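Local coordinates for protein guanine nucleotide exchange factor p115rhogef (Homo sapiens, PDB 1IAP) that probably activates Rho GTPases by promoting nucleotide exchange, and carries an N-terminal RGS-like domain that is likely to bind G protein alpha subunits, at residues 19-24 and 111-116; 4-9 and 115-120; 32-37 and 107-112. All blocks are in the same frame, centred on the assembly; numbering follows the deposited sequence.

Contact 1: residues 19-24 and 111-116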
ATOM      1  N   MET A  19      -4.384  -4.836  -5.951  1.00 17.13           N
ATOM      2  CA  MET A  19      -4.255  -6.160  -5.337  1.00 12.23           C
ATOM      3  C   MET A  19      -3.283  -7.056  -6.116  1.00 16.34           C
ATOM      4  O   MET A  19      -2.522  -7.809  -5.517  1.00 17.88           O
ATOM      5  CB  MET A  19      -5.614  -6.865  -5.216  1.00 15.36           C
ATOM      6  CG  MET A  19      -6.447  -6.452  -4.000  1.00 15.76           C
ATOM      7  SD  MET A  19      -5.537  -6.616  -2.434  1.00 18.31           S
ATOM      8  CE  MET A  19      -4.967  -8.313  -2.523  1.00 17.25           C
ATOM      9  N   ALA A  20      -3.338  -7.005  -7.446  1.00 15.23           N
ATOM     10  CA  ALA A  20      -2.447  -7.816  -8.277  1.00 15.83           C
ATOM     11  C   ALA A  20      -1.007  -7.372  -8.030  1.00 14.13           C
ATOM     12  O   ALA A  20      -0.114  -8.199  -7.837  1.00 16.13           O
ATOM     13  CB  ALA A  20      -2.813  -7.665  -9.769  1.00 12.90           C
ATOM     14  N   LEU A  21      -0.801  -6.059  -7.994  1.00 21.09           N
ATOM     15  CA  LEU A  21       0.521  -5.489  -7.754  1.00 21.64           C
ATOM     16  C   LEU A  21       1.016  -5.897  -6.369  1.00 19.61           C
ATOM     17  O   LEU A  21       2.168  -6.294  -6.212  1.00 17.26           O
ATOM     18  CB  LEU A  21       0.468  -3.961  -7.861  1.00 19.38           C
ATOM     19  CG  LEU A  21       1.716  -3.179  -7.444  1.00 15.27           C
ATOM     20  CD1 LEU A  21       2.882  -3.511  -8.372  1.00 18.45           C
ATOM     21  CD2 LEU A  21       1.416  -1.683  -7.473  1.00 18.73           C
ATOM     22  N   LEU A  22       0.132  -5.803  -5.375  1.00 14.91           N
ATOM     23  CA  LEU A  22       0.468  -6.158  -4.005  1.00 16.73           C
ATOM     24  C   LEU A  22       0.898  -7.612  -3.898  1.00 18.90           C
ATOM     25  O   LEU A  22       1.892  -7.912  -3.241  1.00 22.72           O
ATOM     26  CB  LEU A  22      -0.723  -5.902  -3.069  1.00 14.38           C
ATOM     27  CG  LEU A  22      -0.765  -4.697  -2.117  1.00 29.02           C
ATOM     28  CD1 LEU A  22       0.506  -3.871  -2.151  1.00 19.64           C
ATOM     29  CD2 LEU A  22      -1.969  -3.842  -2.426  1.00 16.74           C
ATOM     30  N   GLN A  23       0.146  -8.516  -4.525  1.00 14.21           N
ATOM     31  CA  GLN A  23       0.500  -9.932  -4.472  1.00 11.61           C
ATOM     32  C   GLN A  23       1.869 -10.164  -5.090  1.00 19.40           C
ATOM     33  O   GLN A  23       2.665 -10.941  -4.568  1.00 23.57           O
ATOM     34  CB  GLN A  23      -0.543 -10.807  -5.169  1.00 15.19           C
ATOM     35  CG  GLN A  23      -0.153 -12.287  -5.158  1.00 25.97           C
ATOM     36  CD  GLN A  23      -1.253 -13.201  -5.634  1.00 30.72           C
ATOM     37  OE1 GLN A  23      -0.999 -14.206  -6.303  1.00 38.27           O
ATOM     38  NE2 GLN A  23      -2.484 -12.876  -5.271  1.00 34.02           N
ATOM     39  N   HIS A  24       2.140  -9.476  -6.194  1.00 19.31           N
ATOM     40  CA  HIS A  24       3.423  -9.590  -6.878  1.00 21.29           C
ATOM     41  C   HIS A  24       4.541  -9.148  -5.928  1.00 24.14           C
ATOM     42  O   HIS A  24       5.439  -9.923  -5.615  1.00 24.96           O
ATOM     43  CB  HIS A  24       3.422  -8.714  -8.137  1.00 15.62           C
ATOM     44  CG  HIS A  24       4.701  -8.764  -8.918  1.00 23.40           C
ATOM     45  ND1 HIS A  24       5.096  -9.875  -9.630  1.00 22.75           N
ATOM     46  CD2 HIS A  24       5.663  -7.832  -9.111  1.00 21.84           C
ATOM     47  CE1 HIS A  24       6.246  -9.624 -10.232  1.00 28.77           C
ATOM     48  NE2 HIS A  24       6.611  -8.391  -9.934  1.00 27.15           N
ATOM     49  N   ARG A 111      10.896   1.018  -8.973  1.00 25.26           N
ATOM     50  CA  ARG A 111      11.532  -0.172  -9.545  1.00 28.63           C
ATOM     51  C   ARG A 111      10.600  -1.376  -9.505  1.00 28.43           C
ATOM     52  O   ARG A 111      10.613  -2.210 -10.407  1.00 22.82           O
ATOM     53  CB  ARG A 111      12.839  -0.497  -8.822  1.00 33.48           C
ATOM     54  CG  ARG A 111      14.001   0.414  -9.207  1.00 47.83           C
ATOM     55  CD  ARG A 111      15.279   0.033  -8.470  1.00 54.97           C
ATOM     56  NE  ARG A 111      15.161   0.231  -7.026  1.00 62.88           N
ATOM     57  CZ  ARG A 111      15.775  -0.513  -6.109  1.00 61.06           C
ATOM     58  NH1 ARG A 111      16.558  -1.518  -6.477  1.00 63.58           N
ATOM     59  NH2 ARG A 111      15.600  -0.254  -4.820  1.00 58.44           N
ATOM     60  N   GLN A 112       9.798  -1.460  -8.449  1.00 23.88           N
ATOM     61  CA  GLN A 112       8.845  -2.548  -8.305  1.00 24.75           C
ATOM     62  C   GLN A 112       7.712  -2.424  -9.325  1.00 19.65           C
ATOM     63  O   GLN A 112       7.253  -3.425  -9.867  1.00 23.31           O
ATOM     64  CB  GLN A 112       8.311  -2.585  -6.876  1.00 27.30           C
ATOM     65  CG  GLN A 112       9.385  -2.947  -5.859  1.00 27.25           C
ATOM     66  CD  GLN A 112       8.961  -2.678  -4.430  1.00 25.63           C
ATOM     67  OE1 GLN A 112       7.772  -2.576  -4.124  1.00 22.80           O
ATOM     68  NE2 GLN A 112       9.941  -2.548  -3.542  1.00 22.13           N
ATOM     69  N   LEU A 113       7.266  -1.198  -9.593  1.00 18.93           N
ATOM     70  CA  LEU A 113       6.210  -0.976 -10.588  1.00 21.21           C
ATOM     71  C   LEU A 113       6.760  -1.333 -11.966  1.00 27.62           C
ATOM     72  O   LEU A 113       6.078  -1.956 -12.780  1.00 25.79           O
ATOM     73  CB  LEU A 113       5.748   0.477 -10.581  1.00 20.22           C
ATOM     74  CG  LEU A 113       4.704   0.864  -9.536  1.00 34.16           C
ATOM     75  CD1 LEU A 113       4.525   2.374  -9.514  1.00 36.20           C
ATOM     76  CD2 LEU A 113       3.391   0.168  -9.858  1.00 35.98           C
ATOM     77  N   GLU A 114       8.011  -0.946 -12.203  1.00 22.17           N
ATOM     78  CA  GLU A 114       8.691  -1.237 -13.462  1.00 27.28           C
ATOM     79  C   GLU A 114       8.739  -2.747 -13.661  1.00 22.14           C
ATOM     80  O   GLU A 114       8.364  -3.249 -14.720  1.00 23.35           O
ATOM     81  CB  GLU A 114      10.113  -0.669 -13.428  1.00 32.59           C
ATOM     82  CG  GLU A 114      10.969  -0.975 -14.650  1.00 36.67           C
ATOM     83  CD  GLU A 114      12.389  -0.424 -14.529  1.00 54.18           C
ATOM     84  OE1 GLU A 114      12.686   0.292 -13.544  1.00 54.19           O
ATOM     85  OE2 GLU A 114      13.215  -0.711 -15.425  1.00 60.15           O
ATOM     86  N   ASP A 115       9.172  -3.466 -12.624  1.00 24.03           N
ATOM     87  CA  ASP A 115       9.267  -4.919 -12.684  1.00 23.09           C
ATOM     88  C   ASP A 115       7.905  -5.549 -12.946  1.00 24.07           C
ATOM     89  O   ASP A 115       7.795  -6.490 -13.725  1.00 22.30           O
ATOM     90  CB  ASP A 115       9.861  -5.489 -11.394  1.00 24.30           C
ATOM     91  CG  ASP A 115      10.087  -6.990 -11.475  1.00 32.03           C
ATOM     92  OD1 ASP A 115       9.318  -7.752 -10.846  1.00 27.63           O
ATOM     93  OD2 ASP A 115      11.021  -7.412 -12.192  1.00 28.12           O
ATOM     94  N   PHE A 116       6.870  -5.030 -12.293  1.00 20.57           N
ATOM     95  CA  PHE A 116       5.526  -5.550 -12.494  1.00 22.25           C
ATOM     96  C   PHE A 116       5.105  -5.387 -13.959  1.00 20.08           C
ATOM     97  O   PHE A 116       4.602  -6.326 -14.573  1.00 21.52           O
ATOM     98  CB  PHE A 116       4.509  -4.839 -11.586  1.00 17.68           C
ATOM     99  CG  PHE A 116       3.111  -5.393 -11.710  1.00 21.97           C
ATOM    100  CD1 PHE A 116       2.675  -6.409 -10.863  1.00 17.91           C
ATOM    101  CD2 PHE A 116       2.258  -4.949 -12.720  1.00 20.66           C
ATOM    102  CE1 PHE A 116       1.400  -6.987 -11.018  1.00 17.07           C
ATOM    103  CE2 PHE A 116       0.985  -5.514 -12.887  1.00 25.08           C
ATOM    104  CZ  PHE A 116       0.558  -6.539 -12.033  1.00 15.66           C
TER
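H24 and F116 meet because each sends its CG anti to its own backbone N, with chi1 at -180° and -177°. The two rings come together nearly perpendicular, the edge of F116 directed at the face of H24, so the pair is T-shaped. F116 CD1 lies 3.6 Å from H24 CB, which sits in the plane of the phenyl ring at its rim. A flat, apolar ring suits this place, since it can slide in against the helix 15-28 backbone. F116 CE1 reaches to 3.7 Å from L21 CA, and the small methyl of A20 leaves room for the ring, with A20 CB 4.2 Å from F116 CZ. L21 branches to serve two partners. Its CD1 lies 3.8 Å from F116 CD1, while L21 CD2 meets L113 CD2 at 3.6 Å, the two leucine side chains crossing at about a right angle. Segments 19-24 and 111-116 of this all-helical RGS-like domain run almost perpendicular, their axes approaching to 10.6 Å, a spacing filled by the phenyl ring and the leucines. At the polar edge of this apolar patch, H24 NE2 donates to D115 OD1 over 2.9 Å at an N-H...O angle of 158°. The acceptor lies in the imidazole plane, and the donor approaches OD1 from its anti side. K119 forms a salt bridge to the same oxygen. The hydrogen bond implies a proton on NE2 and would restrain the rotation of the imidazole, whose face meets F116; the nearby carboxylate would probably also favour a positively charged ring, though K119 would temper that effect.

Contact 2: residues 4-9 and 115-120; sequences QFQSLE and DFRSKR
F5 lays one face of its ring against F116, whose CE2 sits 3.4 Å above the plane, over the ring centre. The planes are inclined by 39°, an oblique pairing with a single corner of F116 pressed onto the F5 ring; the closest atoms are F5 CZ and F116 CE2, at 3.5 Å. At the rim of the same ring, near its plane, R120 NH1 comes within 3.6 Å of F5 CD1. F5 CE1 in turn lies over one face of the guanidinium, offset toward its rim. A flat apolar ring suits this place, its face taking F116 and its edge the R120 guanidinium. The backbone of F5 is held as well, for R117 NH1 donates to F5 O over 2.8 Å at an angle of 158°, lying in the carbonyl plane. A long arginine suits this role: its chain bends at chi3 (-60°), which places NE, and the guanidinium beyond it meets F5 O with NH1. Its aliphatic part is used too, R117 CG lying 3.9 Å from F5 CB and R117 CD 3.6 Å from Q6 NE2. An alanine at F5 would keep the carbonyl bond but would probably leave a gap over the corner of F116 and deprive the R120 guanidinium of the ring beside it. Farther out, R120 NE forms a salt bridge with E128, which is likely to steady the guanidinium beside the ring. S7 occupies the N-cap of helix 8-11, where a short hydroxyl can accept from the backbone. F5 and F116 both touch L21 of helix 15-28, while L8 packs on C37 and L38 of helix 32-43. The N-terminal segment of this all-helical RGS-like domain thus bridges helix 106-121 and two other helices.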
ATOM      1  N   GLN A   4      -2.952   1.632 -15.635  1.00 45.16           N
ATOM      2  CA  GLN A   4      -3.123   1.667 -14.178  1.00 39.25           C
ATOM      3  C   GLN A   4      -1.800   1.442 -13.449  1.00 37.69           C
ATOM      4  O   GLN A   4      -1.657   1.806 -12.282  1.00 34.59           O
ATOM      5  CB  GLN A   4      -4.129   0.606 -13.718  1.00 35.39           C
ATOM      6  CG  GLN A   4      -5.573   0.834 -14.155  1.00 35.03           C
ATOM      7  CD  GLN A   4      -5.918   0.172 -15.476  1.00 37.63           C
ATOM      8  OE1 GLN A   4      -5.041  -0.145 -16.279  1.00 35.25           O
ATOM      9  NE2 GLN A   4      -7.208  -0.059 -15.700  1.00 40.40           N
ATOM     10  N   PHE A   5      -0.829   0.867 -14.151  1.00 31.75           N
ATOM     11  CA  PHE A   5       0.465   0.566 -13.544  1.00 30.52           C
ATOM     12  C   PHE A   5       1.620   1.504 -13.917  1.00 32.36           C
ATOM     13  O   PHE A   5       2.778   1.229 -13.597  1.00 29.14           O
ATOM     14  CB  PHE A   5       0.850  -0.888 -13.836  1.00 32.14           C
ATOM     15  CG  PHE A   5      -0.150  -1.892 -13.336  1.00 24.91           C
ATOM     16  CD1 PHE A   5      -0.936  -2.616 -14.231  1.00 30.88           C
ATOM     17  CD2 PHE A   5      -0.304  -2.119 -11.971  1.00 32.31           C
ATOM     18  CE1 PHE A   5      -1.864  -3.556 -13.771  1.00 24.28           C
ATOM     19  CE2 PHE A   5      -1.229  -3.056 -11.498  1.00 30.74           C
ATOM     20  CZ  PHE A   5      -2.010  -3.775 -12.402  1.00 23.77           C
ATOM     21  N   GLN A   6       1.305   2.607 -14.588  1.00 33.80           N
ATOM     22  CA  GLN A   6       2.328   3.570 -14.980  1.00 39.98           C
ATOM     23  C   GLN A   6       2.944   4.276 -13.774  1.00 38.44           C
ATOM     24  O   GLN A   6       4.120   4.643 -13.798  1.00 40.52           O
ATOM     25  CB  GLN A   6       1.753   4.601 -15.956  1.00 47.43           C
ATOM     26  CG  GLN A   6       1.390   4.036 -17.321  1.00 54.40           C
ATOM     27  CD  GLN A   6       2.588   3.448 -18.047  1.00 59.85           C
ATOM     28  OE1 GLN A   6       3.529   4.162 -18.399  1.00 59.15           O
ATOM     29  NE2 GLN A   6       2.558   2.137 -18.273  1.00 56.50           N
ATOM     30  N   SER A   7       2.154   4.439 -12.716  1.00 32.32           N
ATOM     31  CA  SER A   7       2.620   5.099 -11.500  1.00 31.41           C
ATOM     32  C   SER A   7       1.784   4.702 -10.294  1.00 34.90           C
ATOM     33  O   SER A   7       0.673   4.191 -10.438  1.00 30.32           O
ATOM     34  CB  SER A   7       2.583   6.623 -11.665  1.00 30.77           C
ATOM     35  OG  SER A   7       1.255   7.094 -11.820  1.00 41.22           O
ATOM     36  N   LEU A   8       2.323   4.966  -9.107  1.00 32.02           N
ATOM     37  CA  LEU A   8       1.646   4.655  -7.856  1.00 32.45           C
ATOM     38  C   LEU A   8       0.358   5.470  -7.763  1.00 32.74           C
ATOM     39  O   LEU A   8      -0.673   4.964  -7.321  1.00 28.26           O
ATOM     40  CB  LEU A   8       2.567   4.977  -6.676  1.00 37.32           C
ATOM     41  CG  LEU A   8       2.297   4.373  -5.291  1.00 47.13           C
ATOM     42  CD1 LEU A   8       3.483   4.671  -4.402  1.00 56.11           C
ATOM     43  CD2 LEU A   8       1.025   4.923  -4.662  1.00 55.72           C
ATOM     44  N   GLU A   9       0.423   6.726  -8.196  1.21 34.53           N
ATOM     45  CA  GLU A   9      -0.732   7.618  -8.166  1.33 33.90           C
ATOM     46  C   GLU A   9      -1.908   7.007  -8.934  0.98 30.57           C
ATOM     47  O   GLU A   9      -3.052   7.036  -8.473  0.76 24.57           O
ATOM     48  CB  GLU A   9      -0.357   8.973  -8.772  0.84 34.71           C
ATOM     49  CG  GLU A   9      -1.292  10.118  -8.406  0.60 35.61           C
ATOM     50  CD  GLU A   9      -1.120  10.612  -6.972  0.98 38.00           C
ATOM     51  OE1 GLU A   9      -0.194  10.156  -6.264  1.25 39.30           O
ATOM     52  OE2 GLU A   9      -1.921  11.474  -6.553  0.11 38.73           O
ATOM     53  N   ASP A 115       9.172  -3.466 -12.624  1.00 24.03           N
ATOM     54  CA  ASP A 115       9.267  -4.919 -12.684  1.00 23.09           C
ATOM     55  C   ASP A 115       7.905  -5.549 -12.946  1.00 24.07           C
ATOM     56  O   ASP A 115       7.795  -6.490 -13.725  1.00 22.30           O
ATOM     57  CB  ASP A 115       9.861  -5.489 -11.394  1.00 24.30           C
ATOM     58  CG  ASP A 115      10.087  -6.990 -11.475  1.00 32.03           C
ATOM     59  OD1 ASP A 115       9.318  -7.752 -10.846  1.00 27.63           O
ATOM     60  OD2 ASP A 115      11.021  -7.412 -12.192  1.00 28.12           O
ATOM     61  N   PHE A 116       6.870  -5.030 -12.293  1.00 20.57           N
ATOM     62  CA  PHE A 116       5.526  -5.550 -12.494  1.00 22.25           C
ATOM     63  C   PHE A 116       5.105  -5.387 -13.959  1.00 20.08           C
ATOM     64  O   PHE A 116       4.602  -6.326 -14.573  1.00 21.52           O
ATOM     65  CB  PHE A 116       4.509  -4.839 -11.586  1.00 17.68           C
ATOM     66  CG  PHE A 116       3.111  -5.393 -11.710  1.00 21.97           C
ATOM     67  CD1 PHE A 116       2.675  -6.409 -10.863  1.00 17.91           C
ATOM     68  CD2 PHE A 116       2.258  -4.949 -12.720  1.00 20.66           C
ATOM     69  CE1 PHE A 116       1.400  -6.987 -11.018  1.00 17.07           C
ATOM     70  CE2 PHE A 116       0.985  -5.514 -12.887  1.00 25.08           C
ATOM     71  CZ  PHE A 116       0.558  -6.539 -12.033  1.00 15.66           C
ATOM     72  N   ARG A 117       5.319  -4.198 -14.515  1.00 20.55           N
ATOM     73  CA  ARG A 117       4.945  -3.941 -15.908  1.00 22.17           C
ATOM     74  C   ARG A 117       5.645  -4.871 -16.897  1.00 25.25           C
ATOM     75  O   ARG A 117       5.022  -5.362 -17.841  1.00 21.23           O
ATOM     76  CB  ARG A 117       5.210  -2.484 -16.283  1.00 23.44           C
ATOM     77  CG  ARG A 117       4.347  -1.495 -15.535  1.00 24.31           C
ATOM     78  CD  ARG A 117       4.404  -0.116 -16.175  1.00 36.22           C
ATOM     79  NE  ARG A 117       5.755   0.438 -16.198  1.00 35.29           N
ATOM     80  CZ  ARG A 117       6.259   1.236 -15.261  1.00 33.76           C
ATOM     81  NH1 ARG A 117       5.529   1.585 -14.207  1.00 24.26           N
ATOM     82  NH2 ARG A 117       7.498   1.690 -15.379  1.00 30.03           N
ATOM     83  N   SER A 118       6.934  -5.124 -16.671  1.00 23.62           N
ATOM     84  CA  SER A 118       7.701  -6.006 -17.549  1.00 28.16           C
ATOM     85  C   SER A 118       7.221  -7.449 -17.441  1.00 23.62           C
ATOM     86  O   SER A 118       6.982  -8.106 -18.453  1.00 26.70           O
ATOM     87  CB  SER A 118       9.193  -5.932 -17.223  1.00 33.11           C
ATOM     88  OG  SER A 118       9.714  -4.661 -17.558  1.00 45.44           O
ATOM     89  N   LYS A 119       7.054  -7.926 -16.210  1.00 22.67           N
ATOM     90  CA  LYS A 119       6.599  -9.292 -15.971  1.00 26.21           C
ATOM     91  C   LYS A 119       5.186  -9.499 -16.517  1.00 21.98           C
ATOM     92  O   LYS A 119       4.867 -10.565 -17.041  1.00 26.69           O
ATOM     93  CB  LYS A 119       6.632  -9.614 -14.474  1.00 28.18           C
ATOM     94  CG  LYS A 119       8.014  -9.550 -13.835  1.00 33.73           C
ATOM     95  CD  LYS A 119       8.893 -10.729 -14.233  1.00 37.81           C
ATOM     96  CE  LYS A 119      10.242 -10.682 -13.521  1.00 35.16           C
ATOM     97  NZ  LYS A 119      10.099 -10.693 -12.035  1.00 51.58           N
ATOM     98  N   ARG A 120       4.363  -8.456 -16.435  1.00 20.09           N
ATOM     99  CA  ARG A 120       2.977  -8.524 -16.913  1.00 24.27           C
ATOM    100  C   ARG A 120       2.908  -8.772 -18.418  1.00 30.12           C
ATOM    101  O   ARG A 120       2.045  -9.517 -18.900  1.00 31.16           O
ATOM    102  CB  ARG A 120       2.227  -7.236 -16.572  1.00 21.07           C
ATOM    103  CG  ARG A 120       0.745  -7.304 -16.888  1.00 21.47           C
ATOM    104  CD  ARG A 120       0.049  -5.973 -16.652  1.00 20.47           C
ATOM    105  NE  ARG A 120      -1.390  -6.125 -16.836  1.00 19.46           N
ATOM    106  CZ  ARG A 120      -2.220  -5.156 -17.201  1.00 20.32           C
ATOM    107  NH1 ARG A 120      -1.765  -3.930 -17.428  1.00 23.51           N
ATOM    108  NH2 ARG A 120      -3.508  -5.424 -17.354  1.00 28.82           N
TER

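Contact 3: residues 32-37 and 107-112; sequences GPLLCC and VAVGRQ
Q112 OE1 accepts a 2.7 Å hydrogen bond from water 1, which in turn accepts from L34 N at 2.9 Å, so one water ties a glutamine side chain to the start of the other helix. L34 lies in the first turn of helix 32-43, where a backbone N-H has no helical carbonyl four residues before it, and the water supplies an acceptor instead. Proline is at home at the preceding position for a related reason: P33 has no N-H to satisfy. Q112 is long enough to bring its amide oxygen up to this helix start, where OE1 also lies beside L34 CB. The rest of the contact is apolar and centres on V109. Its CG1 is anti to the backbone N (chi1 173°), which leaves CG2 beside that N, and the two methyls take different partners. V109 CG2 presses on the backbone between P33 and L34, with P33 C at 3.8 Å, and is flanked by P33 CB at 4.0 Å and C37 SG at 4.1 Å. V109 CG1 instead faces L34 CD1, also at 4.0 Å. A compact, beta-branched side chain fits well where segments 32-37 and 107-112 run at 107° to each other, their axes approaching to 9.0 Å. A108 adds its methyl at the same crossing, its CB lying 4.3 Å from P33 CB; a small residue suits a position whose CB points toward the other helix. Among the neighbouring helices of the all-helical RGS-like domain, L34 packs against L21, L22 and V25 of helix 15-28, V109 reaches L8 of helix 8-11, and L35 and C36 pack against F62 of helix 48-63.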
ATOM      1  N   GLY A  32       7.233  -3.513   2.549  1.00 21.42           N
ATOM      2  CA  GLY A  32       7.257  -2.286   3.336  1.00 19.05           C
ATOM      3  C   GLY A  32       7.095  -0.967   2.601  1.00 25.17           C
ATOM      4  O   GLY A  32       6.150  -0.223   2.871  1.00 20.68           O
ATOM      5  N   PRO A  33       7.997  -0.648   1.657  1.00 22.67           N
ATOM      6  CA  PRO A  33       7.964   0.594   0.878  1.00 24.90           C
ATOM      7  C   PRO A  33       6.631   0.931   0.212  1.00 22.36           C
ATOM      8  O   PRO A  33       6.138   2.051   0.345  1.00 19.21           O
ATOM      9  CB  PRO A  33       9.074   0.374  -0.147  1.00 28.71           C
ATOM     10  CG  PRO A  33      10.065  -0.436   0.626  1.00 23.54           C
ATOM     11  CD  PRO A  33       9.174  -1.455   1.292  1.00 26.29           C
ATOM     12  N   LEU A  34       6.054  -0.025  -0.507  1.00 21.31           N
ATOM     13  CA  LEU A  34       4.782   0.206  -1.183  1.00 18.75           C
ATOM     14  C   LEU A  34       3.653   0.385  -0.172  1.00 15.46           C
ATOM     15  O   LEU A  34       2.850   1.291  -0.312  1.00 19.76           O
ATOM     16  CB  LEU A  34       4.446  -0.950  -2.138  1.00 22.21           C
ATOM     17  CG  LEU A  34       3.114  -0.889  -2.909  1.00 21.96           C
ATOM     18  CD1 LEU A  34       3.011   0.387  -3.753  1.00 19.11           C
ATOM     19  CD2 LEU A  34       2.986  -2.116  -3.799  1.00 24.14           C
ATOM     20  N   LEU A  35       3.623  -0.462   0.854  1.00 19.09           N
ATOM     21  CA  LEU A  35       2.581  -0.382   1.874  1.00 22.70           C
ATOM     22  C   LEU A  35       2.645   0.946   2.621  1.00 22.24           C
ATOM     23  O   LEU A  35       1.616   1.521   2.970  1.00 22.45           O
ATOM     24  CB  LEU A  35       2.705  -1.548   2.854  1.00 19.16           C
ATOM     25  CG  LEU A  35       2.440  -2.937   2.263  1.00 21.99           C
ATOM     26  CD1 LEU A  35       2.761  -4.001   3.291  1.00 20.51           C
ATOM     27  CD2 LEU A  35       0.996  -3.041   1.781  1.00 18.09           C
ATOM     28  N   CYS A  36       3.862   1.426   2.840  1.00 23.05           N
ATOM     29  CA  CYS A  36       4.097   2.689   3.527  1.00 21.42           C
ATOM     30  C   CYS A  36       3.505   3.851   2.724  1.00 21.63           C
ATOM     31  O   CYS A  36       2.794   4.698   3.267  1.00 21.26           O
ATOM     32  CB  CYS A  36       5.601   2.883   3.740  1.00 22.85           C
ATOM     33  SG  CYS A  36       6.065   4.463   4.460  1.00 23.23           S
ATOM     34  N   CYS A  37       3.768   3.859   1.420  1.00 19.05           N
ATOM     35  CA  CYS A  37       3.260   4.902   0.537  1.00 23.59           C
ATOM     36  C   CYS A  37       1.732   4.919   0.501  1.00 27.04           C
ATOM     37  O   CYS A  37       1.120   5.985   0.484  1.00 25.40           O
ATOM     38  CB  CYS A  37       3.802   4.717  -0.883  1.00 24.06           C
ATOM     39  SG  CYS A  37       5.547   5.153  -1.090  1.00 26.99           S
ATOM     40  N   VAL A 107      12.070   5.498  -5.198  1.00 39.82           N
ATOM     41  CA  VAL A 107      12.976   4.690  -6.015  1.00 36.30           C
ATOM     42  C   VAL A 107      12.614   3.200  -5.987  1.00 32.03           C
ATOM     43  O   VAL A 107      12.447   2.583  -7.039  1.00 34.16           O
ATOM     44  CB  VAL A 107      14.458   4.878  -5.594  1.00 35.85           C
ATOM     45  CG1 VAL A 107      15.351   3.851  -6.294  1.00 37.44           C
ATOM     46  CG2 VAL A 107      14.925   6.284  -5.947  1.00 34.98           C
ATOM     47  N   ALA A 108      12.482   2.635  -4.789  1.00 31.81           N
ATOM     48  CA  ALA A 108      12.146   1.220  -4.632  1.00 30.73           C
ATOM     49  C   ALA A 108      10.790   0.881  -5.244  1.00 27.36           C
ATOM     50  O   ALA A 108      10.672  -0.090  -5.996  1.00 32.53           O
ATOM     51  CB  ALA A 108      12.168   0.828  -3.164  1.00 24.60           C
ATOM     52  N   VAL A 109       9.776   1.680  -4.916  1.00 25.90           N
ATOM     53  CA  VAL A 109       8.423   1.474  -5.434  1.00 28.76           C
ATOM     54  C   VAL A 109       8.422   1.642  -6.949  1.00 30.93           C
ATOM     55  O   VAL A 109       7.735   0.907  -7.665  1.00 28.12           O
ATOM     56  CB  VAL A 109       7.415   2.459  -4.794  1.00 23.55           C
ATOM     57  CG1 VAL A 109       6.045   2.339  -5.465  1.00 26.33           C
ATOM     58  CG2 VAL A 109       7.304   2.194  -3.295  1.00 22.33           C
ATOM     59  N   GLY A 110       9.207   2.605  -7.429  1.00 30.39           N
ATOM     60  CA  GLY A 110       9.304   2.840  -8.858  1.00 26.66           C
ATOM     61  C   GLY A 110       9.869   1.622  -9.566  1.00 27.47           C
ATOM     62  O   GLY A 110       9.374   1.226 -10.626  1.00 26.12           O
ATOM     63  N   ARG A 111      10.896   1.018  -8.973  1.00 25.26           N
ATOM     64  CA  ARG A 111      11.532  -0.172  -9.545  1.00 28.63           C
ATOM     65  C   ARG A 111      10.600  -1.376  -9.505  1.00 28.43           C
ATOM     66  O   ARG A 111      10.613  -2.210 -10.407  1.00 22.82           O
ATOM     67  CB  ARG A 111      12.839  -0.497  -8.822  1.00 33.48           C
ATOM     68  CG  ARG A 111      14.001   0.414  -9.207  1.00 47.83           C
ATOM     69  CD  ARG A 111      15.279   0.033  -8.470  1.00 54.97           C
ATOM     70  NE  ARG A 111      15.161   0.231  -7.026  1.00 62.88           N
ATOM     71  CZ  ARG A 111      15.775  -0.513  -6.109  1.00 61.06           C
ATOM     72  NH1 ARG A 111      16.558  -1.518  -6.477  1.00 63.58           N
ATOM     73  NH2 ARG A 111      15.600  -0.254  -4.820  1.00 58.44           N
ATOM     74  N   GLN A 112       9.798  -1.460  -8.449  1.00 23.88           N
ATOM     75  CA  GLN A 112       8.845  -2.548  -8.305  1.00 24.75           C
ATOM     76  C   GLN A 112       7.712  -2.424  -9.325  1.00 19.65           C
ATOM     77  O   GLN A 112       7.253  -3.425  -9.867  1.00 23.31           O
ATOM     78  CB  GLN A 112       8.311  -2.585  -6.876  1.00 27.30           C
ATOM     79  CG  GLN A 112       9.385  -2.947  -5.859  1.00 27.25           C
ATOM     80  CD  GLN A 112       8.961  -2.678  -4.430  1.00 25.63           C
ATOM     81  OE1 GLN A 112       7.772  -2.576  -4.124  1.00 22.80           O
ATOM     82  NE2 GLN A 112       9.941  -2.548  -3.542  1.00 22.13           N
TER
HETATM   83  O   HOH W   1       7.434  -2.359  -1.448  1.00 26.82           O

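All three contacts use helix 106-121, taken at successive points along its length by helix 32-43 in contact 3, helix 15-28 in contact 1 and the N-terminal segment in contact 2. Contacts 1 and 3 are buried helix crossings near perpendicular; contact 2 is only partly buried and pairs a helix with a loop. The chemistry follows: methyl packing and a bridging water in contact 3, a T-shaped ring pair with a histidine–carboxylate bond in contact 1, and an oblique phenylalanine pair flanked by arginines in contact 2. F116 serves contacts 1 and 2 together, while L22 and L34 join contacts 1 and 3, and L8 connects contact 2 with contact 3.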